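Long-range contacts in putative SAM-dependent O-methyltranferase (Podospora anserina, PDB 4YMG), which probably transfers the methyl group of S-adenosylmethionine to an oxygen of an acceptor molecule, as a member of the cation-dependent O-methyltransferase family: residues L140-A145 / L170-F175; R68-G73 / E93-E98; V32-W37 / C74-S79. All coordinates share one frame; numbering follows the deposited sequence.

How the contacts relate
From the N terminus, helix 29-41 opens contact 3 with residues 32-37. The chain then enters strand 68-72, which opens contact 2, and residues 74-79, the turn and first helical residues right behind it, close contact 3 before strand 93-98 closes contact 2, so these two contacts cross. Contact 1 comes later, in series: it opens at 140-145 and closes at 170-175. Strand 68-72 lies between strands 93-98 and 138-143 in the sheet, which makes contacts 1 and 2 neighbours, with Phe142 N and Asp144 N bonded to its backbone. Contact 3 fastens helix 29-41 to the turn leaving strand 68-72 and to the start of helix 78-86. All three contacts touch S-adenosylmethionine.

Contact 1. Residues L140-A145 / L170-F175; sequences LIFVDA and LCDNVF. With SAM (S-adenosylmethionine), chain H.
Phe142 lays its ring beside Leu170 of the neighbouring parallel strand and Asp172 just past its end. CG stands opposite the backbone N (chi1 -176°), which brings the ring's CD1 within 3.5 Å of Leu170 O, and CE1 rests 3.8 Å from Asp172 CB. The ring and the Asp172 carboxylate are turned 43° from each other, and Trp83 adds an edge-to-face partner. Replacing this ring by an alanine is likely to open a gap beside Asp172 CB and take the edge-to-face partner from Trp83. On the other face, Val143 CB packs against Cys171 SG at 4.1 Å. Three backbone bonds hold the strands in register, among them Leu170 N to Ile141 O at 2.7 Å and Asp172 N to Val143 O at 2.9 Å. Past the strand ends, Asp144 OD1 and Asp172 OD2 lie 3.2 Å apart with no hydrogen bond between them; a water donating to OD2 of each probably eases the repulsion. Asp144 OD2 also accepts a bond from the amino N of S-adenosylmethionine at 2.8 Å. Acidic side chains gathered at the C-terminal ends of parallel strands, beside the cofactor, are consistent with the family's cation site, with a water rather than a metal between them here.

Contact 2. Residues R68-G73 / E93-E98; sequences RILEIG and EIVTLE. With SAM (S-adenosylmethionine), chain H.
Glu71 sets CG between its backbone N and carbonyl carbon (chi1 86°) and runs extended from there, while Thr96 turns OG1 opposite its own N (chi1 -178°). The two side chains therefore travel side by side, and Thr96 OG1 donates to the anti lone pair of Glu71 OE2 at 2.7 Å. The other oxygen, Glu71 OE1, is bonded to Ser79. At the far end of the strands, Arg68 bends at its third torsion to meet the extended Glu93: NE bonds Glu93 OE1 at 2.9 Å near the guanidinium plane, and NH2 adds a weak bond to the same oxygen. Between these polar pairs, on the face of Arg68, Leu70 CD1 packs on Val95 CG1 at 3.8 Å. The parallel ladder ends with Gly73 N on Leu97 O at 3.0 Å, and Gly73 O accepts a bond from the amino N of S-adenosylmethionine at 2.9 Å. Glu98, the classic acidic end of the second strand in class I methyltransferases, bends at its second torsion and takes ribose O3' on OE1 at 2.8 Å and O2' on OE2 at 2.6 Å. Tyr75 N also bonds OE1 and Ser100 N bonds OE2, so the carboxylate that reads both ribose hydroxyls is probably fixed in its rotation.

Contact 3. Residues V32-W37 / C74-S79; sequences VEHWEW and CYSGYS. With SAM (S-adenosylmethionine), chain H.
Tyr78 and Trp35 run alongside each other in the same direction, and Tyr78 is the side chain to follow. Its CB sits 4.1 Å from His34 CD2 and also faces the cofactor, with OXT of S-adenosylmethionine 3.7 Å from that CB. CG stands opposite the backbone N (chi1 172°), which carries the ring out between the cofactor carboxylate and helix 29-41. On the ring, CD2 has OXT of the cofactor near it at the edge, again at 3.7 Å. Around the other branch, CE1 meets Trp35 CD1 at 3.5 Å; that indole carbon hangs over one face of the phenol, toward its rim, with Tyr78 CZ (3.6 Å) and CD1 (3.8 Å) also under it. The five-membered ring of Trp35 and the phenol ring are 52° apart. At the tip, Tyr78 OH is hydrogen-bonded to Ser50 O and Trp35 NE1 to Ser49 O, so both groups are tied to neighbouring backbone carbonyls.

Beside this pair, His34 turns the edge of its imidazole to the type II' turn Cys74-Gly77. NE2 donates to Ser76 O at 2.9 Å, but the bond is weak because its angle is only 124°. Ser76 OG has Thr38 as its hydrogen-bonding partner. Gly77 occupies the N-cap position of helix 78-86, and Ser79 OG accepts a hydrogen bond from the amino N of S-adenosylmethionine at 2.9 Å. This is the glycine-containing loop after the first strand of the Rossmann-like fold; by bringing a helix start close to the cofactor carboxylate, it probably favours that negative charge electrostatically, while Tyr78 borders the carboxylate and Trp35 backs its ring.

Contact 1. Residues L140-A145 / L170-F175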
loop_
_atom_site.group_PDB
_atom_site.type_symbol
_atom_site.label_atom_id
_atom_site.label_comp_id
_atom_site.label_asym_id
_atom_site.label_seq_id
_atom_site.Cartn_x
_atom_site.Cartn_y
_atom_site.Cartn_z
ATOM N N LEU B 140 -1.608 -14.887 -4.138
ATOM C CA LEU B 140 -2.052 -13.828 -3.239
ATOM C C LEU B 140 -2.829 -14.478 -2.128
ATOM O O LEU B 140 -3.750 -15.246 -2.380
ATOM C CB LEU B 140 -2.909 -12.786 -3.970
ATOM C CG LEU B 140 -3.241 -11.485 -3.218
ATOM C CD1 LEU B 140 -3.668 -10.413 -4.198
ATOM C CD2 LEU B 140 -4.333 -11.686 -2.161
ATOM N N ILE B 141 -2.435 -14.188 -0.897
ATOM C CA ILE B 141 -3.113 -14.721 0.264
ATOM C C ILE B 141 -3.539 -13.561 1.151
ATOM O O ILE B 141 -2.710 -12.739 1.557
ATOM C CB ILE B 141 -2.215 -15.698 1.067
ATOM C CG1 ILE B 141 -1.727 -16.850 0.172
ATOM C CG2 ILE B 141 -2.955 -16.210 2.311
ATOM C CD1 ILE B 141 -0.706 -17.772 0.868
ATOM N N PHE B 142 -4.826 -13.516 1.458
ATOM C CA PHE B 142 -5.404 -12.463 2.294
ATOM C C PHE B 142 -5.794 -13.049 3.645
ATOM O O PHE B 142 -6.707 -13.868 3.734
ATOM C CB PHE B 142 -6.621 -11.854 1.590
ATOM C CG PHE B 142 -7.254 -10.684 2.321
ATOM C CD1 PHE B 142 -6.493 -9.608 2.734
ATOM C CD2 PHE B 142 -8.631 -10.644 2.523
ATOM C CE1 PHE B 142 -7.092 -8.521 3.378
ATOM C CE2 PHE B 142 -9.232 -9.568 3.159
ATOM C CZ PHE B 142 -8.462 -8.506 3.590
ATOM N N VAL B 143 -5.097 -12.643 4.697
ATOM C CA VAL B 143 -5.363 -13.178 6.029
ATOM C C VAL B 143 -6.238 -12.188 6.775
ATOM O O VAL B 143 -5.796 -11.090 7.091
ATOM C CB VAL B 143 -4.056 -13.422 6.825
ATOM C CG1 VAL B 143 -4.369 -13.872 8.273
ATOM C CG2 VAL B 143 -3.183 -14.437 6.096
ATOM N N ASP B 144 -7.477 -12.577 7.055
ATOM C CA ASP B 144 -8.439 -11.634 7.607
ATOM C C ASP B 144 -9.440 -12.331 8.539
ATOM O O ASP B 144 -10.632 -12.027 8.521
ATOM C CB ASP B 144 -9.157 -10.922 6.455
ATOM C CG ASP B 144 -9.975 -9.729 6.910
ATOM O OD1 ASP B 144 -9.627 -9.128 7.947
ATOM O OD2 ASP B 144 -10.977 -9.413 6.222
ATOM N N ALA B 145 -8.944 -13.269 9.343
ATOM C CA ALA B 145 -9.782 -14.057 10.235
ATOM C C ALA B 145 -9.504 -13.719 11.710
ATOM O O ALA B 145 -9.312 -12.548 12.054
ATOM C CB ALA B 145 -9.570 -15.543 9.968
ATOM N N LEU B 170 -1.064 -10.724 2.393
ATOM C CA LEU B 170 -1.548 -9.470 2.972
ATOM C C LEU B 170 -2.351 -9.792 4.229
ATOM O O LEU B 170 -3.362 -10.491 4.153
ATOM C CB LEU B 170 -2.414 -8.700 1.957
ATOM C CG LEU B 170 -1.822 -8.464 0.561
ATOM C CD1 LEU B 170 -2.900 -7.999 -0.448
ATOM C CD2 LEU B 170 -0.683 -7.440 0.604
ATOM N N CYS B 171 -1.893 -9.305 5.384
ATOM C CA CYS B 171 -2.584 -9.547 6.660
ATOM C C CYS B 171 -3.335 -8.286 7.089
ATOM O O CYS B 171 -2.747 -7.217 7.144
ATOM C CB CYS B 171 -1.589 -9.953 7.746
ATOM S SG CYS B 171 -0.552 -11.376 7.239
ATOM N N ASP B 172 -4.621 -8.423 7.387
ATOM C CA ASP B 172 -5.483 -7.251 7.622
ATOM C C ASP B 172 -5.631 -6.957 9.124
ATOM O O ASP B 172 -5.432 -7.849 9.949
ATOM C CB ASP B 172 -6.858 -7.489 6.977
ATOM C CG ASP B 172 -7.599 -6.205 6.680
ATOM O OD1 ASP B 172 -6.941 -5.218 6.310
ATOM O OD2 ASP B 172 -8.838 -6.189 6.825
ATOM N N ASN B 173 -5.966 -5.708 9.463
ATOM C CA ASN B 173 -6.268 -5.291 10.846
ATOM C C ASN B 173 -5.121 -5.476 11.849
ATOM O O ASN B 173 -5.353 -5.659 13.051
ATOM C CB ASN B 173 -7.495 -6.047 11.382
ATOM C CG ASN B 173 -8.756 -5.760 10.597
ATOM O OD1 ASN B 173 -9.341 -6.664 9.989
ATOM N ND2 ASN B 173 -9.195 -4.506 10.614
ATOM N N VAL B 174 -3.889 -5.404 11.361
ATOM C CA VAL B 174 -2.724 -5.686 12.191
ATOM C C VAL B 174 -2.568 -4.704 13.360
ATOM O O VAL B 174 -2.057 -5.072 14.425
ATOM C CB VAL B 174 -1.456 -5.699 11.315
ATOM C CG1 VAL B 174 -0.205 -5.925 12.152
ATOM C CG2 VAL B 174 -1.599 -6.794 10.250
ATOM N N PHE B 175 -3.039 -3.472 13.171
ATOM C CA PHE B 175 -2.978 -2.436 14.209
ATOM C C PHE B 175 -3.980 -2.629 15.356
ATOM O O PHE B 175 -3.827 -2.019 16.409
ATOM C CB PHE B 175 -3.231 -1.054 13.599
ATOM C CG PHE B 175 -2.088 -0.507 12.789
ATOM C CD1 PHE B 175 -0.835 -1.097 12.813
ATOM C CD2 PHE B 175 -2.267 0.647 12.026
ATOM C CE1 PHE B 175 0.210 -0.566 12.070
ATOM C CE2 PHE B 175 -1.226 1.182 11.284
ATOM C CZ PHE B 175 0.020 0.565 11.309
HETATM N N SAM H . -12.722 -10.884 4.666
HETATM C CA SAM H . -14.030 -10.321 5.015
HETATM C C SAM H . -14.312 -8.984 4.329
HETATM O O SAM H . -13.405 -8.300 3.832
HETATM O OXT SAM H . -15.473 -8.568 4.284
HETATM C CB SAM H . -14.221 -10.130 6.515
HETATM C CG SAM H . -13.523 -11.127 7.432
HETATM S SD SAM H . -14.181 -11.041 9.120
HETATM C CE SAM H . -13.196 -9.659 9.772
HETATM C "C5'" SAM H . -13.368 -12.450 9.946
HETATM C "C4'" SAM H . -14.031 -13.767 9.568
HETATM O "O4'" SAM H . -13.217 -14.845 9.990
HETATM C "C3'" SAM H . -15.377 -13.929 10.272
HETATM O "O3'" SAM H . -16.361 -14.219 9.308
HETATM C "C2'" SAM H . -15.185 -15.107 11.217
HETATM O "O2'" SAM H . -16.330 -15.924 11.316
HETATM C "C1'" SAM H . -14.020 -15.846 10.574
HETATM N N9 SAM H . -13.219 -16.625 11.528
HETATM C C8 SAM H . -12.799 -16.274 12.792
HETATM N N7 SAM H . -12.071 -17.304 13.302
HETATM C C5 SAM H . -12.006 -18.290 12.367
HETATM C C6 SAM H . -11.414 -19.550 12.340
HETATM N N6 SAM H . -10.726 -19.999 13.386
HETATM N N1 SAM H . -11.539 -20.338 11.212
HETATM C C2 SAM H . -12.259 -19.898 10.124
HETATM N N3 SAM H . -12.849 -18.651 10.146
HETATM C C4 SAM H . -12.715 -17.863 11.245
HETATM O O HOH W 1 -11.423 -6.953 6.702
#

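Contact 2. Residues R68-G73 / E93-E98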
loop_
_atom_site.group_PDB
_atom_site.type_symbol
_atom_site.label_atom_id
_atom_site.label_comp_id
_atom_site.label_asym_id
_atom_site.label_seq_id
_atom_site.Cartn_x
_atom_site.Cartn_y
_atom_site.Cartn_z
ATOM N N ARG B 68 -3.899 -17.859 -8.478
ATOM C CA ARG B 68 -4.724 -18.446 -7.425
ATOM C C ARG B 68 -4.729 -17.529 -6.226
ATOM O O ARG B 68 -3.692 -16.969 -5.855
ATOM C CB ARG B 68 -4.204 -19.823 -6.988
ATOM C CG ARG B 68 -4.475 -20.967 -7.932
ATOM C CD ARG B 68 -3.987 -22.298 -7.317
ATOM N NE ARG B 68 -4.971 -22.941 -6.443
ATOM C CZ ARG B 68 -4.660 -23.661 -5.369
ATOM N NH1 ARG B 68 -3.391 -23.815 -5.011
ATOM N NH2 ARG B 68 -5.615 -24.223 -4.643
ATOM N N ILE B 69 -5.889 -17.394 -5.603
ATOM C CA ILE B 69 -6.017 -16.569 -4.411
ATOM C C ILE B 69 -6.592 -17.370 -3.259
ATOM O O ILE B 69 -7.575 -18.101 -3.424
ATOM C CB ILE B 69 -6.919 -15.349 -4.675
ATOM C CG1 ILE B 69 -6.261 -14.421 -5.693
ATOM C CG2 ILE B 69 -7.226 -14.618 -3.373
ATOM C CD1 ILE B 69 -7.126 -13.231 -6.063
ATOM N N LEU B 70 -5.959 -17.250 -2.099
ATOM C CA LEU B 70 -6.496 -17.809 -0.862
ATOM C C LEU B 70 -6.887 -16.693 0.090
ATOM O O LEU B 70 -6.129 -15.747 0.282
ATOM C CB LEU B 70 -5.462 -18.712 -0.195
ATOM C CG LEU B 70 -5.745 -19.172 1.229
ATOM C CD1 LEU B 70 -6.987 -20.065 1.281
ATOM C CD2 LEU B 70 -4.526 -19.915 1.738
ATOM N N GLU B 71 -8.056 -16.785 0.712
ATOM C CA GLU B 71 -8.316 -15.851 1.794
ATOM C C GLU B 71 -8.827 -16.598 3.015
ATOM O O GLU B 71 -9.542 -17.611 2.912
ATOM C CB GLU B 71 -9.290 -14.736 1.355
ATOM C CG GLU B 71 -10.727 -15.097 1.501
ATOM C CD GLU B 71 -11.699 -13.954 1.232
ATOM O OE1 GLU B 71 -11.272 -12.798 0.987
ATOM O OE2 GLU B 71 -12.916 -14.231 1.309
ATOM N N ILE B 72 -8.419 -16.140 4.172
ATOM C CA ILE B 72 -8.865 -16.666 5.413
ATOM C C ILE B 72 -9.794 -15.675 6.083
ATOM O O ILE B 72 -9.405 -14.614 6.458
ATOM C CB ILE B 72 -7.697 -17.036 6.324
ATOM C CG1 ILE B 72 -6.579 -17.687 5.520
ATOM C CG2 ILE B 72 -8.160 -17.835 7.492
ATOM C CD1 ILE B 72 -5.349 -17.987 6.313
ATOM N N GLY B 73 -11.050 -16.046 6.155
ATOM C CA GLY B 73 -12.080 -15.317 6.851
ATOM C C GLY B 73 -13.102 -14.710 5.935
ATOM O O GLY B 73 -13.132 -13.555 5.728
ATOM N N GLU B 93 -8.643 -19.105 -9.537
ATOM C CA GLU B 93 -9.361 -19.796 -8.476
ATOM C C GLU B 93 -9.271 -18.969 -7.198
ATOM O O GLU B 93 -8.225 -18.389 -6.887
ATOM C CB GLU B 93 -8.794 -21.199 -8.235
ATOM C CG GLU B 93 -9.559 -21.970 -7.168
ATOM C CD GLU B 93 -8.993 -23.357 -6.898
ATOM O OE1 GLU B 93 -7.769 -23.563 -7.062
ATOM O OE2 GLU B 93 -9.781 -24.245 -6.517
ATOM N N ILE B 94 -10.370 -18.910 -6.464
ATOM C CA ILE B 94 -10.417 -18.154 -5.224
ATOM C C ILE B 94 -10.895 -19.075 -4.117
ATOM O O ILE B 94 -12.036 -19.533 -4.113
ATOM C CB ILE B 94 -11.321 -16.920 -5.359
ATOM C CG1 ILE B 94 -10.685 -15.956 -6.364
ATOM C CG2 ILE B 94 -11.499 -16.225 -4.001
ATOM C CD1 ILE B 94 -11.663 -15.114 -7.066
ATOM N N VAL B 95 -9.988 -19.390 -3.207
ATOM C CA VAL B 95 -10.302 -20.274 -2.097
ATOM C C VAL B 95 -10.563 -19.436 -0.852
ATOM O O VAL B 95 -9.747 -18.596 -0.475
ATOM C CB VAL B 95 -9.157 -21.263 -1.836
ATOM C CG1 VAL B 95 -9.484 -22.140 -0.647
ATOM C CG2 VAL B 95 -8.885 -22.101 -3.097
ATOM N N THR B 96 -11.697 -19.640 -0.207
ATOM C CA THR B 96 -11.958 -18.842 0.976
ATOM C C THR B 96 -12.435 -19.702 2.151
ATOM O O THR B 96 -13.277 -20.598 1.992
ATOM C CB THR B 96 -12.971 -17.701 0.645
ATOM O OG1 THR B 96 -13.192 -16.888 1.806
ATOM C CG2 THR B 96 -14.289 -18.247 0.099
ATOM N N LEU B 97 -11.870 -19.434 3.327
ATOM C CA LEU B 97 -12.110 -20.258 4.509
ATOM C C LEU B 97 -13.010 -19.550 5.514
ATOM O O LEU B 97 -12.868 -18.349 5.726
ATOM C CB LEU B 97 -10.790 -20.628 5.199
ATOM C CG LEU B 97 -9.604 -21.119 4.361
ATOM C CD1 LEU B 97 -8.516 -21.662 5.284
ATOM C CD2 LEU B 97 -10.040 -22.173 3.367
ATOM N N GLU B 98 -13.912 -20.302 6.150
ATOM C CA GLU B 98 -14.862 -19.731 7.116
ATOM C C GLU B 98 -15.390 -20.817 8.065
ATOM O O GLU B 98 -15.601 -21.943 7.637
ATOM C CB GLU B 98 -16.019 -19.065 6.373
ATOM C CG GLU B 98 -17.115 -18.538 7.271
ATOM C CD GLU B 98 -16.594 -17.515 8.241
ATOM O OE1 GLU B 98 -15.930 -16.562 7.769
ATOM O OE2 GLU B 98 -16.843 -17.665 9.461
HETATM N N SAM H . -12.722 -10.884 4.666
HETATM C CA SAM H . -14.030 -10.321 5.015
HETATM C C SAM H . -14.312 -8.984 4.329
HETATM O O SAM H . -13.405 -8.300 3.832
HETATM O OXT SAM H . -15.473 -8.568 4.284
HETATM C CB SAM H . -14.221 -10.130 6.515
HETATM C CG SAM H . -13.523 -11.127 7.432
HETATM S SD SAM H . -14.181 -11.041 9.120
HETATM C CE SAM H . -13.196 -9.659 9.772
HETATM C "C5'" SAM H . -13.368 -12.450 9.946
HETATM C "C4'" SAM H . -14.031 -13.767 9.568
HETATM O "O4'" SAM H . -13.217 -14.845 9.990
HETATM C "C3'" SAM H . -15.377 -13.929 10.272
HETATM O "O3'" SAM H . -16.361 -14.219 9.308
HETATM C "C2'" SAM H . -15.185 -15.107 11.217
HETATM O "O2'" SAM H . -16.330 -15.924 11.316
HETATM C "C1'" SAM H . -14.020 -15.846 10.574
HETATM N N9 SAM H . -13.219 -16.625 11.528
HETATM C C8 SAM H . -12.799 -16.274 12.792
HETATM N N7 SAM H . -12.071 -17.304 13.302
HETATM C C5 SAM H . -12.006 -18.290 12.367
HETATM C C6 SAM H . -11.414 -19.550 12.340
HETATM N N6 SAM H . -10.726 -19.999 13.386
HETATM N N1 SAM H . -11.539 -20.338 11.212
HETATM C C2 SAM H . -12.259 -19.898 10.124
HETATM N N3 SAM H . -12.849 -18.651 10.146
HETATM C C4 SAM H . -12.715 -17.863 11.245
#

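Contact 3. Residues V32-W37 / C74-S79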
loop_
_atom_site.group_PDB
_atom_site.type_symbol
_atom_site.label_atom_id
_atom_site.label_comp_id
_atom_site.label_asym_id
_atom_site.label_seq_id
_atom_site.Cartn_x
_atom_site.Cartn_y
_atom_site.Cartn_z
ATOM N N VAL B 32 -21.517 -3.283 -4.170
ATOM C CA VAL B 32 -22.149 -2.287 -3.305
ATOM C C VAL B 32 -23.472 -2.818 -2.750
ATOM O O VAL B 32 -23.773 -2.642 -1.576
ATOM C CB VAL B 32 -22.414 -0.957 -4.052
ATOM C CG1 VAL B 32 -23.144 0.022 -3.146
ATOM C CG2 VAL B 32 -21.111 -0.354 -4.551
ATOM N N GLU B 33 -24.254 -3.458 -3.616
ATOM C CA GLU B 33 -25.512 -4.091 -3.217
ATOM C C GLU B 33 -25.265 -5.074 -2.068
ATOM O O GLU B 33 -25.963 -5.052 -1.058
ATOM C CB GLU B 33 -26.145 -4.797 -4.425
ATOM C CG GLU B 33 -27.452 -5.552 -4.185
ATOM C CD GLU B 33 -28.038 -6.131 -5.481
ATOM O OE1 GLU B 33 -27.290 -6.297 -6.466
ATOM O OE2 GLU B 33 -29.250 -6.413 -5.522
ATOM N N HIS B 34 -24.245 -5.913 -2.217
ATOM C CA HIS B 34 -23.937 -6.939 -1.227
ATOM C C HIS B 34 -23.428 -6.338 0.078
ATOM O O HIS B 34 -23.768 -6.795 1.173
ATOM C CB HIS B 34 -22.907 -7.915 -1.794
ATOM C CG HIS B 34 -22.498 -8.989 -0.835
ATOM N ND1 HIS B 34 -23.383 -9.924 -0.345
ATOM C CD2 HIS B 34 -21.300 -9.269 -0.269
ATOM C CE1 HIS B 34 -22.748 -10.734 0.486
ATOM N NE2 HIS B 34 -21.483 -10.361 0.544
ATOM N N TRP B 35 -22.600 -5.308 -0.054
ATOM C CA TRP B 35 -22.040 -4.597 1.081
ATOM C C TRP B 35 -23.160 -4.005 1.943
ATOM O O TRP B 35 -23.221 -4.247 3.150
ATOM C CB TRP B 35 -21.088 -3.508 0.567
ATOM C CG TRP B 35 -20.220 -2.840 1.589
ATOM C CD1 TRP B 35 -19.025 -3.296 2.089
ATOM C CD2 TRP B 35 -20.438 -1.556 2.186
ATOM N NE1 TRP B 35 -18.515 -2.387 2.989
ATOM C CE2 TRP B 35 -19.354 -1.309 3.059
ATOM C CE3 TRP B 35 -21.451 -0.598 2.080
ATOM C CZ2 TRP B 35 -19.261 -0.149 3.821
ATOM C CZ3 TRP B 35 -21.354 0.558 2.840
ATOM C CH2 TRP B 35 -20.267 0.771 3.696
ATOM N N GLU B 36 -24.069 -3.254 1.313
ATOM C CA GLU B 36 -25.201 -2.672 2.041
ATOM C C GLU B 36 -26.105 -3.741 2.646
ATOM O O GLU B 36 -26.589 -3.589 3.772
ATOM C CB GLU B 36 -26.031 -1.763 1.129
ATOM C CG GLU B 36 -25.350 -0.440 0.785
ATOM C CD GLU B 36 -25.111 0.459 1.999
ATOM O OE1 GLU B 36 -25.561 0.139 3.128
ATOM O OE2 GLU B 36 -24.473 1.509 1.813
ATOM N N TRP B 37 -26.339 -4.816 1.895
ATOM C CA TRP B 37 -27.120 -5.933 2.406
ATOM C C TRP B 37 -26.494 -6.538 3.665
ATOM O O TRP B 37 -27.187 -6.755 4.661
ATOM C CB TRP B 37 -27.287 -7.020 1.345
ATOM C CG TRP B 37 -28.111 -8.156 1.861
ATOM C CD1 TRP B 37 -29.472 -8.221 1.916
ATOM C CD2 TRP B 37 -27.626 -9.369 2.445
ATOM N NE1 TRP B 37 -29.866 -9.409 2.481
ATOM C CE2 TRP B 37 -28.752 -10.132 2.815
ATOM C CE3 TRP B 37 -26.350 -9.887 2.683
ATOM C CZ2 TRP B 37 -28.642 -11.388 3.405
ATOM C CZ3 TRP B 37 -26.241 -11.137 3.269
ATOM C CH2 TRP B 37 -27.384 -11.874 3.622
ATOM N N CYS B 74 -13.931 -15.542 5.359
ATOM C CA CYS B 74 -14.836 -15.171 4.299
ATOM C C CYS B 74 -15.920 -14.178 4.725
ATOM O O CYS B 74 -16.268 -13.320 4.003
ATOM C CB CYS B 74 -15.506 -16.397 3.737
ATOM S SG CYS B 74 -16.444 -16.135 2.253
ATOM N N TYR B 75 -16.398 -14.312 5.942
ATOM C CA TYR B 75 -17.548 -13.578 6.469
ATOM C C TYR B 75 -18.753 -13.718 5.523
ATOM O O TYR B 75 -19.272 -14.822 5.355
ATOM C CB TYR B 75 -17.195 -12.101 6.721
ATOM C CG TYR B 75 -18.221 -11.379 7.589
ATOM C CD1 TYR B 75 -18.553 -11.870 8.853
ATOM C CD2 TYR B 75 -18.845 -10.211 7.151
ATOM C CE1 TYR B 75 -19.479 -11.230 9.655
ATOM C CE2 TYR B 75 -19.779 -9.550 7.949
ATOM C CZ TYR B 75 -20.083 -10.064 9.204
ATOM O OH TYR B 75 -21.003 -9.436 10.003
ATOM N N SER B 76 -19.183 -12.621 4.899
ATOM C CA SER B 76 -20.348 -12.659 4.010
ATOM C C SER B 76 -19.947 -12.812 2.550
ATOM O O SER B 76 -20.806 -12.893 1.670
ATOM C CB SER B 76 -21.208 -11.397 4.169
ATOM O OG SER B 76 -20.599 -10.276 3.550
ATOM N N GLY B 77 -18.642 -12.832 2.297
ATOM C CA GLY B 77 -18.132 -13.083 0.961
ATOM C C GLY B 77 -17.757 -11.821 0.213
ATOM O O GLY B 77 -17.445 -11.870 -0.979
ATOM N N TYR B 78 -17.776 -10.694 0.914
ATOM C CA TYR B 78 -17.489 -9.400 0.300
ATOM C C TYR B 78 -16.103 -9.337 -0.343
ATOM O O TYR B 78 -15.980 -8.972 -1.513
ATOM C CB TYR B 78 -17.620 -8.278 1.335
ATOM C CG TYR B 78 -17.164 -6.917 0.838
ATOM C CD1 TYR B 78 -17.902 -6.215 -0.110
ATOM C CD2 TYR B 78 -16.017 -6.322 1.339
ATOM C CE1 TYR B 78 -17.496 -4.959 -0.556
ATOM C CE2 TYR B 78 -15.600 -5.072 0.903
ATOM C CZ TYR B 78 -16.348 -4.395 -0.045
ATOM O OH TYR B 78 -15.929 -3.160 -0.479
ATOM N N SER B 79 -15.065 -9.680 0.412
ATOM C CA SER B 79 -13.708 -9.611 -0.135
ATOM C C SER B 79 -13.519 -10.687 -1.204
ATOM O O SER B 79 -12.850 -10.451 -2.207
ATOM C CB SER B 79 -12.648 -9.740 0.977
ATOM O OG SER B 79 -12.836 -10.912 1.761
HETATM N N SAM H . -12.722 -10.884 4.666
HETATM C CA SAM H . -14.030 -10.321 5.015
HETATM C C SAM H . -14.312 -8.984 4.329
HETATM O O SAM H . -13.405 -8.300 3.832
HETATM O OXT SAM H . -15.473 -8.568 4.284
HETATM C CB SAM H . -14.221 -10.130 6.515
HETATM C CG SAM H . -13.523 -11.127 7.432
HETATM S SD SAM H . -14.181 -11.041 9.120
HETATM C CE SAM H . -13.196 -9.659 9.772
HETATM C "C5'" SAM H . -13.368 -12.450 9.946
HETATM C "C4'" SAM H . -14.031 -13.767 9.568
HETATM O "O4'" SAM H . -13.217 -14.845 9.990
HETATM C "C3'" SAM H . -15.377 -13.929 10.272
HETATM O "O3'" SAM H . -16.361 -14.219 9.308
HETATM C "C2'" SAM H . -15.185 -15.107 11.217
HETATM O "O2'" SAM H . -16.330 -15.924 11.316
HETATM C "C1'" SAM H . -14.020 -15.846 10.574
HETATM N N9 SAM H . -13.219 -16.625 11.528
HETATM C C8 SAM H . -12.799 -16.274 12.792
HETATM N N7 SAM H . -12.071 -17.304 13.302
HETATM C C5 SAM H . -12.006 -18.290 12.367
HETATM C C6 SAM H . -11.414 -19.550 12.340
HETATM N N6 SAM H . -10.726 -19.999 13.386
HETATM N N1 SAM H . -11.539 -20.338 11.212
HETATM C C2 SAM H . -12.259 -19.898 10.124
HETATM N N3 SAM H . -12.849 -18.651 10.146
HETATM C C4 SAM H . -12.715 -17.863 11.245
#